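Local coordinates for protein putative polysaccharide binding proteins (DUF1812) (Bacteroides thetaiotaomicron VPI-5482, PDB 3GF8) that is a putative fimbrial assembly protein of the FimB/Mfa2 family, probably a lipid-anchored outer-membrane component of fimbriae, with a suggested but unproven role in binding polysaccharide, at residues A[155-160]-A[270-275]; A[169-174]-A[228-233]. All coordinates share one frame; numbering follows the deposited sequence.

Interaction 1: residues A[155-160]-A[270-275]; sequences GFQSYT and IFFLSE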
ATOM      1  N   GLY A 155      -6.387 -14.494 -10.522  1.00 28.69           N
ATOM      2  CA  GLY A 155      -7.042 -15.469 -11.373  1.00 26.91           C
ATOM      3  C   GLY A 155      -6.812 -16.869 -10.827  1.00 29.46           C
ATOM      4  O   GLY A 155      -5.766 -17.176 -10.241  1.00 30.78           O
ATOM      5  N   PHE A 156      -7.797 -17.736 -10.993  1.00 30.44           N
ATOM      6  CA  PHE A 156      -7.679 -19.083 -10.509  1.00 29.74           C
ATOM      7  C   PHE A 156      -8.100 -19.999 -11.636  1.00 29.41           C
ATOM      8  O   PHE A 156      -9.227 -19.916 -12.084  1.00 29.67           O
ATOM      9  CB  PHE A 156      -8.570 -19.283  -9.266  1.00 32.13           C
ATOM     10  CG  PHE A 156      -8.278 -18.313  -8.165  1.00 30.25           C
ATOM     11  CD1 PHE A 156      -8.876 -17.083  -8.149  1.00 26.42           C
ATOM     12  CD2 PHE A 156      -7.382 -18.636  -7.162  1.00 28.89           C
ATOM     13  CE1 PHE A 156      -8.570 -16.173  -7.158  1.00 33.23           C
ATOM     14  CE2 PHE A 156      -7.073 -17.732  -6.171  1.00 27.60           C
ATOM     15  CZ  PHE A 156      -7.661 -16.512  -6.160  1.00 31.06           C
ATOM     16  N   GLN A 157      -7.191 -20.874 -12.075  1.00 31.57           N
ATOM     17  CA  GLN A 157      -7.464 -21.861 -13.120  1.00 29.74           C
ATOM     18  C   GLN A 157      -6.927 -23.245 -12.805  1.00 27.35           C
ATOM     19  O   GLN A 157      -5.972 -23.448 -12.034  1.00 25.73           O
ATOM     20  CB  GLN A 157      -6.791 -21.467 -14.425  1.00 32.85           C
ATOM     21  CG  GLN A 157      -7.017 -20.068 -14.895  1.00 48.15           C
ATOM     22  CD  GLN A 157      -6.039 -19.679 -16.015  1.00 54.77           C
ATOM     23  OE1 GLN A 157      -5.301 -20.522 -16.534  1.00 52.85           O
ATOM     24  NE2 GLN A 157      -6.040 -18.392 -16.386  1.00 57.95           N
ATOM     25  N   SER A 158      -7.524 -24.203 -13.473  1.00 27.57           N
ATOM     26  CA  SER A 158      -7.045 -25.559 -13.475  1.00 27.68           C
ATOM     27  C   SER A 158      -5.660 -25.613 -14.122  1.00 29.04           C
ATOM     28  O   SER A 158      -5.463 -25.090 -15.228  1.00 30.31           O
ATOM     29  CB  SER A 158      -8.017 -26.423 -14.288  1.00 26.86           C
ATOM     30  OG  SER A 158      -7.506 -27.734 -14.408  1.00 28.50           O
ATOM     31  N   TYR A 159      -4.721 -26.262 -13.445  1.00 28.08           N
ATOM     32  CA  TYR A 159      -3.389 -26.439 -13.967  1.00 27.55           C
ATOM     33  C   TYR A 159      -3.384 -27.292 -15.230  1.00 28.68           C
ATOM     34  O   TYR A 159      -2.690 -26.970 -16.181  1.00 28.48           O
ATOM     35  CB  TYR A 159      -2.477 -27.102 -12.937  1.00 29.24           C
ATOM     36  CG  TYR A 159      -1.132 -27.475 -13.512  1.00 27.43           C
ATOM     37  CD1 TYR A 159      -0.219 -26.499 -13.831  1.00 28.62           C
ATOM     38  CD2 TYR A 159      -0.818 -28.800 -13.814  1.00 33.02           C
ATOM     39  CE1 TYR A 159       0.989 -26.808 -14.367  1.00 32.83           C
ATOM     40  CE2 TYR A 159       0.393 -29.131 -14.374  1.00 26.41           C
ATOM     41  CZ  TYR A 159       1.292 -28.125 -14.642  1.00 33.01           C
ATOM     42  OH  TYR A 159       2.500 -28.398 -15.196  1.00 33.45           O
ATOM     43  N   THR A 160      -4.119 -28.394 -15.234  1.00 30.28           N
ATOM     44  CA  THR A 160      -4.168 -29.247 -16.422  1.00 32.62           C
ATOM     45  C   THR A 160      -5.329 -28.891 -17.343  1.00 36.85           C
ATOM     46  O   THR A 160      -5.424 -29.423 -18.425  1.00 37.63           O
ATOM     47  CB  THR A 160      -4.358 -30.702 -16.044  1.00 32.11           C
ATOM     48  OG1 THR A 160      -5.584 -30.802 -15.325  1.00 32.47           O
ATOM     49  CG2 THR A 160      -3.181 -31.220 -15.201  1.00 24.92           C
ATOM     50  N   ILE A 270      -1.922 -15.226 -11.365  1.00 27.56           N
ATOM     51  CA  ILE A 270      -2.707 -16.404 -11.685  1.00 27.66           C
ATOM     52  C   ILE A 270      -2.236 -17.608 -10.847  1.00 28.19           C
ATOM     53  O   ILE A 270      -1.055 -17.948 -10.859  1.00 27.18           O
ATOM     54  CB  ILE A 270      -2.602 -16.823 -13.148  1.00 30.84           C
ATOM     55  CG1 ILE A 270      -2.748 -15.634 -14.102  1.00 35.84           C
ATOM     56  CG2 ILE A 270      -3.709 -17.786 -13.454  1.00 26.95           C
ATOM     57  CD1 ILE A 270      -4.021 -14.886 -13.927  1.00 41.48           C
ATOM     58  N   PHE A 271      -3.169 -18.253 -10.144  1.00 26.68           N
ATOM     59  CA  PHE A 271      -2.962 -19.580  -9.589  1.00 28.98           C
ATOM     60  C   PHE A 271      -3.452 -20.678 -10.529  1.00 28.08           C
ATOM     61  O   PHE A 271      -4.610 -20.660 -11.016  1.00 27.29           O
ATOM     62  CB  PHE A 271      -3.689 -19.715  -8.255  1.00 32.47           C
ATOM     63  CG  PHE A 271      -3.240 -18.719  -7.238  1.00 33.77           C
ATOM     64  CD1 PHE A 271      -3.739 -17.440  -7.254  1.00 33.83           C
ATOM     65  CD2 PHE A 271      -2.318 -19.063  -6.278  1.00 33.41           C
ATOM     66  CE1 PHE A 271      -3.329 -16.521  -6.344  1.00 35.33           C
ATOM     67  CE2 PHE A 271      -1.907 -18.144  -5.355  1.00 32.26           C
ATOM     68  CZ  PHE A 271      -2.410 -16.873  -5.392  1.00 34.64           C
ATOM     69  N   PHE A 272      -2.552 -21.631 -10.772  1.00 24.61           N
ATOM     70  CA  PHE A 272      -2.834 -22.834 -11.527  1.00 24.93           C
ATOM     71  C   PHE A 272      -2.950 -23.966 -10.529  1.00 26.22           C
ATOM     72  O   PHE A 272      -1.953 -24.367  -9.913  1.00 25.80           O
ATOM     73  CB  PHE A 272      -1.732 -23.108 -12.544  1.00 24.61           C
ATOM     74  CG  PHE A 272      -1.663 -22.070 -13.596  1.00 27.93           C
ATOM     75  CD1 PHE A 272      -1.037 -20.862 -13.345  1.00 25.41           C
ATOM     76  CD2 PHE A 272      -2.300 -22.257 -14.804  1.00 31.42           C
ATOM     77  CE1 PHE A 272      -1.015 -19.878 -14.310  1.00 34.62           C
ATOM     78  CE2 PHE A 272      -2.292 -21.272 -15.770  1.00 32.96           C
ATOM     79  CZ  PHE A 272      -1.650 -20.089 -15.530  1.00 28.10           C
ATOM     80  N   LEU A 273      -4.170 -24.458 -10.348  1.00 25.81           N
ATOM     81  CA  LEU A 273      -4.465 -25.367  -9.240  1.00 27.51           C
ATOM     82  C   LEU A 273      -4.710 -26.788  -9.694  1.00 24.73           C
ATOM     83  O   LEU A 273      -5.149 -27.048 -10.828  1.00 22.43           O
ATOM     84  CB  LEU A 273      -5.702 -24.902  -8.512  1.00 28.84           C
ATOM     85  CG  LEU A 273      -5.631 -23.474  -8.027  1.00 30.32           C
ATOM     86  CD1 LEU A 273      -7.011 -22.972  -7.851  1.00 25.87           C
ATOM     87  CD2 LEU A 273      -4.869 -23.491  -6.726  1.00 24.53           C
ATOM     88  N   SER A 274      -4.415 -27.701  -8.784  1.00 24.11           N
ATOM     89  CA  SER A 274      -4.801 -29.078  -8.942  1.00 25.59           C
ATOM     90  C   SER A 274      -6.306 -29.184  -8.652  1.00 26.44           C
ATOM     91  O   SER A 274      -6.932 -28.266  -8.096  1.00 23.53           O
ATOM     92  CB  SER A 274      -4.014 -29.973  -7.982  1.00 25.18           C
ATOM     93  OG  SER A 274      -4.466 -29.846  -6.641  1.00 24.80           O
ATOM     94  N   GLU A 275      -6.850 -30.332  -8.997  1.00 27.02           N
ATOM     95  CA  GLU A 275      -8.193 -30.720  -8.552  1.00 31.86           C
ATOM     96  C   GLU A 275      -8.391 -30.675  -7.054  1.00 30.33           C
ATOM     97  O   GLU A 275      -9.502 -30.556  -6.594  1.00 33.29           O
ATOM     98  CB  GLU A 275      -8.512 -32.140  -9.015  1.00 29.94           C
ATOM     99  CG  GLU A 275      -8.582 -32.273 -10.503  1.00 40.33           C
ATOM    100  CD  GLU A 275      -9.377 -33.496 -10.946  1.00 54.13           C
ATOM    101  OE1 GLU A 275      -9.650 -34.389 -10.094  1.00 52.72           O
ATOM    102  OE2 GLU A 275      -9.734 -33.536 -12.152  1.00 61.67           O
TER
HETATM  103  O   HOH W   1      -5.701 -29.386 -12.602  1.00 23.71           O

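Interaction 2: residues A[169-174]-A[228-233]; sequences DYDYEI and TEKASG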
ATOM      1  N   ASP A 169     -18.184 -19.579  -7.745  1.00 47.30           N
ATOM      2  CA  ASP A 169     -18.549 -20.517  -6.665  1.00 47.70           C
ATOM      3  C   ASP A 169     -18.014 -20.108  -5.264  1.00 46.59           C
ATOM      4  O   ASP A 169     -18.505 -20.585  -4.234  1.00 44.98           O
ATOM      5  CB  ASP A 169     -18.126 -21.939  -7.049  1.00 49.74           C
ATOM      6  CG  ASP A 169     -18.860 -22.465  -8.307  1.00 50.74           C
ATOM      7  OD1 ASP A 169     -19.916 -21.923  -8.689  1.00 51.48           O
ATOM      8  OD2 ASP A 169     -18.368 -23.431  -8.924  1.00 58.20           O
ATOM      9  N   TYR A 170     -17.051 -19.177  -5.229  1.00 44.65           N
ATOM     10  CA  TYR A 170     -16.300 -18.883  -3.999  1.00 41.76           C
ATOM     11  C   TYR A 170     -16.321 -17.429  -3.555  1.00 38.45           C
ATOM     12  O   TYR A 170     -16.505 -16.540  -4.363  1.00 40.19           O
ATOM     13  CB  TYR A 170     -14.858 -19.299  -4.239  1.00 37.63           C
ATOM     14  CG  TYR A 170     -14.829 -20.678  -4.768  1.00 40.65           C
ATOM     15  CD1 TYR A 170     -14.905 -21.756  -3.900  1.00 35.61           C
ATOM     16  CD2 TYR A 170     -14.802 -20.922  -6.141  1.00 37.10           C
ATOM     17  CE1 TYR A 170     -14.924 -23.040  -4.372  1.00 34.37           C
ATOM     18  CE2 TYR A 170     -14.799 -22.196  -6.618  1.00 39.50           C
ATOM     19  CZ  TYR A 170     -14.875 -23.260  -5.717  1.00 38.85           C
ATOM     20  OH  TYR A 170     -14.891 -24.555  -6.159  1.00 47.41           O
ATOM     21  N   ASP A 171     -16.110 -17.217  -2.269  1.00 33.97           N
ATOM     22  CA  ASP A 171     -15.703 -15.929  -1.744  1.00 35.60           C
ATOM     23  C   ASP A 171     -14.177 -15.833  -1.551  1.00 33.51           C
ATOM     24  O   ASP A 171     -13.492 -16.851  -1.321  1.00 30.60           O
ATOM     25  CB  ASP A 171     -16.345 -15.689  -0.395  1.00 37.16           C
ATOM     26  CG  ASP A 171     -17.842 -15.557  -0.479  1.00 50.90           C
ATOM     27  OD1 ASP A 171     -18.369 -15.165  -1.569  1.00 55.64           O
ATOM     28  OD2 ASP A 171     -18.473 -15.867   0.566  1.00 56.31           O
ATOM     29  N   TYR A 172     -13.688 -14.594  -1.585  1.00 29.06           N
ATOM     30  CA  TYR A 172     -12.268 -14.274  -1.637  1.00 26.48           C
ATOM     31  C   TYR A 172     -11.953 -13.242  -0.602  1.00 28.95           C
ATOM     32  O   TYR A 172     -12.629 -12.199  -0.543  1.00 25.01           O
ATOM     33  CB  TYR A 172     -11.927 -13.686  -2.983  1.00 27.00           C
ATOM     34  CG  TYR A 172     -12.378 -14.535  -4.122  1.00 27.86           C
ATOM     35  CD1 TYR A 172     -13.698 -14.475  -4.581  1.00 25.86           C
ATOM     36  CD2 TYR A 172     -11.506 -15.438  -4.715  1.00 28.22           C
ATOM     37  CE1 TYR A 172     -14.124 -15.291  -5.634  1.00 26.20           C
ATOM     38  CE2 TYR A 172     -11.893 -16.195  -5.770  1.00 24.05           C
ATOM     39  CZ  TYR A 172     -13.229 -16.145  -6.207  1.00 27.77           C
ATOM     40  OH  TYR A 172     -13.620 -16.946  -7.253  1.00 35.18           O
ATOM     41  N   GLU A 173     -10.914 -13.529   0.185  1.00 26.64           N
ATOM     42  CA  GLU A 173     -10.430 -12.636   1.197  1.00 31.12           C
ATOM     43  C   GLU A 173      -8.904 -12.549   1.258  1.00 30.67           C
ATOM     44  O   GLU A 173      -8.201 -13.554   1.105  1.00 30.22           O
ATOM     45  CB  GLU A 173     -10.863 -13.128   2.587  1.00 33.47           C
ATOM     46  CG  GLU A 173     -12.324 -13.416   2.787  1.00 35.18           C
ATOM     47  CD  GLU A 173     -12.534 -14.038   4.156  1.00 36.51           C
ATOM     48  OE1 GLU A 173     -12.573 -13.290   5.170  1.00 25.19           O
ATOM     49  OE2 GLU A 173     -12.610 -15.283   4.213  1.00 36.38           O
ATOM     50  N   ILE A 174      -8.422 -11.343   1.529  1.00 28.31           N
ATOM     51  CA  ILE A 174      -7.066 -11.106   1.985  1.00 26.56           C
ATOM     52  C   ILE A 174      -7.271 -10.697   3.452  1.00 27.00           C
ATOM     53  O   ILE A 174      -8.094  -9.811   3.726  1.00 29.18           O
ATOM     54  CB  ILE A 174      -6.372 -10.001   1.155  1.00 26.22           C
ATOM     55  CG1 ILE A 174      -6.150 -10.508  -0.291  1.00 30.01           C
ATOM     56  CG2 ILE A 174      -5.064  -9.584   1.803  1.00 16.68           C
ATOM     57  CD1 ILE A 174      -5.421  -9.562  -1.227  1.00 26.26           C
ATOM     58  N   THR A 228     -13.341 -19.403   0.066  1.00 29.03           N
ATOM     59  CA  THR A 228     -14.356 -20.140   0.789  1.00 31.55           C
ATOM     60  C   THR A 228     -15.478 -20.485  -0.160  1.00 33.07           C
ATOM     61  O   THR A 228     -15.934 -19.657  -0.940  1.00 31.26           O
ATOM     62  CB  THR A 228     -14.902 -19.337   1.983  1.00 30.92           C
ATOM     63  OG1 THR A 228     -13.812 -18.957   2.830  1.00 30.27           O
ATOM     64  CG2 THR A 228     -15.909 -20.184   2.810  1.00 34.63           C
ATOM     65  N   GLU A 229     -15.892 -21.740  -0.133  1.00 36.31           N
ATOM     66  CA  GLU A 229     -16.920 -22.184  -1.049  1.00 41.99           C
ATOM     67  C   GLU A 229     -18.275 -21.630  -0.621  1.00 42.35           C
ATOM     68  O   GLU A 229     -18.678 -21.781   0.538  1.00 38.63           O
ATOM     69  CB  GLU A 229     -16.967 -23.695  -1.062  1.00 44.25           C
ATOM     70  CG  GLU A 229     -17.789 -24.237  -2.171  1.00 47.56           C
ATOM     71  CD  GLU A 229     -17.843 -25.727  -2.114  1.00 54.52           C
ATOM     72  OE1 GLU A 229     -18.255 -26.258  -1.065  1.00 54.86           O
ATOM     73  OE2 GLU A 229     -17.463 -26.359  -3.114  1.00 55.81           O
ATOM     74  N   LYS A 230     -18.954 -20.962  -1.546  1.00 44.61           N
ATOM     75  CA  LYS A 230     -20.241 -20.364  -1.208  1.00 49.19           C
ATOM     76  C   LYS A 230     -21.179 -21.485  -0.713  1.00 49.98           C
ATOM     77  O   LYS A 230     -21.733 -21.407   0.394  1.00 48.38           O
ATOM     78  CB  LYS A 230     -20.851 -19.634  -2.409  1.00 49.29           C
ATOM     79  CG  LYS A 230     -20.225 -18.304  -2.775  1.00 54.13           C
ATOM     80  CD  LYS A 230     -20.668 -17.908  -4.187  1.00 53.43           C
ATOM     81  CE  LYS A 230     -20.137 -16.549  -4.618  1.00 58.75           C
ATOM     82  NZ  LYS A 230     -20.382 -16.264  -6.083  1.00 59.02           N
ATOM     83  N   ALA A 231     -21.305 -22.544  -1.517  1.00 50.50           N
ATOM     84  CA  ALA A 231     -22.212 -23.658  -1.186  1.00 51.78           C
ATOM     85  C   ALA A 231     -22.000 -24.186   0.250  1.00 52.46           C
ATOM     86  O   ALA A 231     -22.873 -24.028   1.109  1.00 53.56           O
ATOM     87  CB  ALA A 231     -22.090 -24.788  -2.214  1.00 49.89           C
ATOM     88  N   SER A 232     -20.839 -24.766   0.524  1.00 51.25           N
ATOM     89  CA  SER A 232     -20.617 -25.415   1.812  1.00 50.01           C
ATOM     90  C   SER A 232     -20.245 -24.450   2.897  1.00 48.28           C
ATOM     91  O   SER A 232     -20.413 -24.753   4.062  1.00 47.36           O
ATOM     92  CB  SER A 232     -19.471 -26.402   1.708  1.00 50.63           C
ATOM     93  OG  SER A 232     -18.287 -25.711   1.339  1.00 57.01           O
ATOM     94  N   GLY A 233     -19.661 -23.314   2.518  1.00 46.37           N
ATOM     95  CA  GLY A 233     -18.971 -22.469   3.485  1.00 42.61           C
ATOM     96  C   GLY A 233     -17.637 -23.054   3.943  1.00 39.79           C
ATOM     97  O   GLY A 233     -17.062 -22.575   4.915  1.00 37.26           O
TER
HETATM   98  O   HOH W   2     -15.237 -26.359  -4.094  1.00 37.86           O
HETATM   99  O   HOH W   3     -12.760 -16.637   1.833  1.00 31.30           O

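Interaction 1: residues A[155-160]-A[270-275]
Phe156 and Phe271 sit at matching positions on a parallel strand pair, where the end of strand 139-158 runs beside the end of strand 266-273 in a protein whose family falls in the transthyretin clan. Four backbone hydrogen bonds join the edges, passing alternately from one segment to the other: Phe271 N to Gly155 O, Gln157 N to Phe271 O, Leu273 N to Gln157 O and Tyr159 N to Leu273 O. The second is nearly linear (174° at the hydrogen). Gln157 O, already the acceptor for Leu273 N, also receives a CA-H...O contact from Phe272 CA at 3.2 Å.

Apolar packing fills the face bearing Phe156 and Phe271. Both side chains hold CG beside the backbone N, which leaves the rings side by side and pointing the same way. Their planes are 6° apart but slid. The centroids lie 5.2 Å apart, with little overlap. CE2 of Phe156 comes to 3.5 Å from CD1 of Phe271. These flat, greasy rings suit a buried face. Leu273 CD1 lies 4.2 Å from Phe156 CB, near the plane of the ring at its edge.

The other face is mixed. Gly155, lacking a side chain, leaves room for Ile270 CD1, 4.0 Å from Gly155 CA. The extended Gln157 runs alongside Phe272, its amide plane turned 75° from the ring and OE1 3.2 Å from CE2 of Phe272; its long, polar chain suits this partly exposed position. At the strand ends, one water receives a bond from Thr160 N, donates to Leu273 O and pairs with Ser158 OG at 3.0 Å.

Interaction 2: residues A[169-174]-A[228-233]
The Tyr170 ring, in an antiparallel strand pair, carries Asp169 CB over one face, offset toward the rim, while Thr228 C and a water lie at its edge, near the ring plane. Outside the two segments, Trp277 meets the ring edge-to-face. Glu229 crosses it obliquely, its carboxylate plane 19° from that of the ring; CA of Glu229 lies 3.5 Å from Tyr170 CD1, and the methylene CG reaches CE1. Glu229 holds CG anti to the backbone N (chi1 -168°), which brings that methylene to the ring. A tyrosine suits this partly exposed place because its carbons pack on aliphatic chain while OH reaches water.

The strand pair belongs to a mixed sheet: strand 170-176 begins where strand 224-229 ends. Tyr170 and Glu229 form a non-hydrogen-bonded pair. Asp171 and Thr228 form the hydrogen-bonded one, with Asp171 N to Thr228 O at 2.8 Å and Thr228 N to Asp171 O at 2.9 Å. Lys230 N extends the pairing by donating to Asp169 O.

Lys230 then lays its extended aliphatic chain across the backbone, with CB 3.1 Å from Asp169 O and CE 3.6 Å from Tyr170 O. Its NZ remains 5.1 Å from Asp171 OD1, so any attraction there is probably long-range, as suits a lysine at the exposed surface, its chain packing on the backbone. Polar ends on the Thr228 side meet through water: one molecule probably donates to Glu173 OE2, whose sister OE1 binds Ser194, and pairs with Thr228 OG1 at 2.7 Å.

How the interactions relate
The strand of segment 155-160 is succeeded directly by that of 169-174, so the partners of interaction 2 both fall between those of interaction 1 in sequence. The centres of the two contacts are about 16 Å apart. They belong to different sheets, yet they touch: Phe156 CE1 of interaction 1 packs against Tyr172 CE2 of interaction 2 at 3.6 Å. Phe156 also rests on Leu225 and Leu227 of strand 224-229, the strand that supplies Thr228 and Glu229. The parallel pair thus turns an aromatic face toward the antiparallel pair, joining the two sheets through aromatic and aliphatic carbons, while interaction 2 itself remains a surface contact.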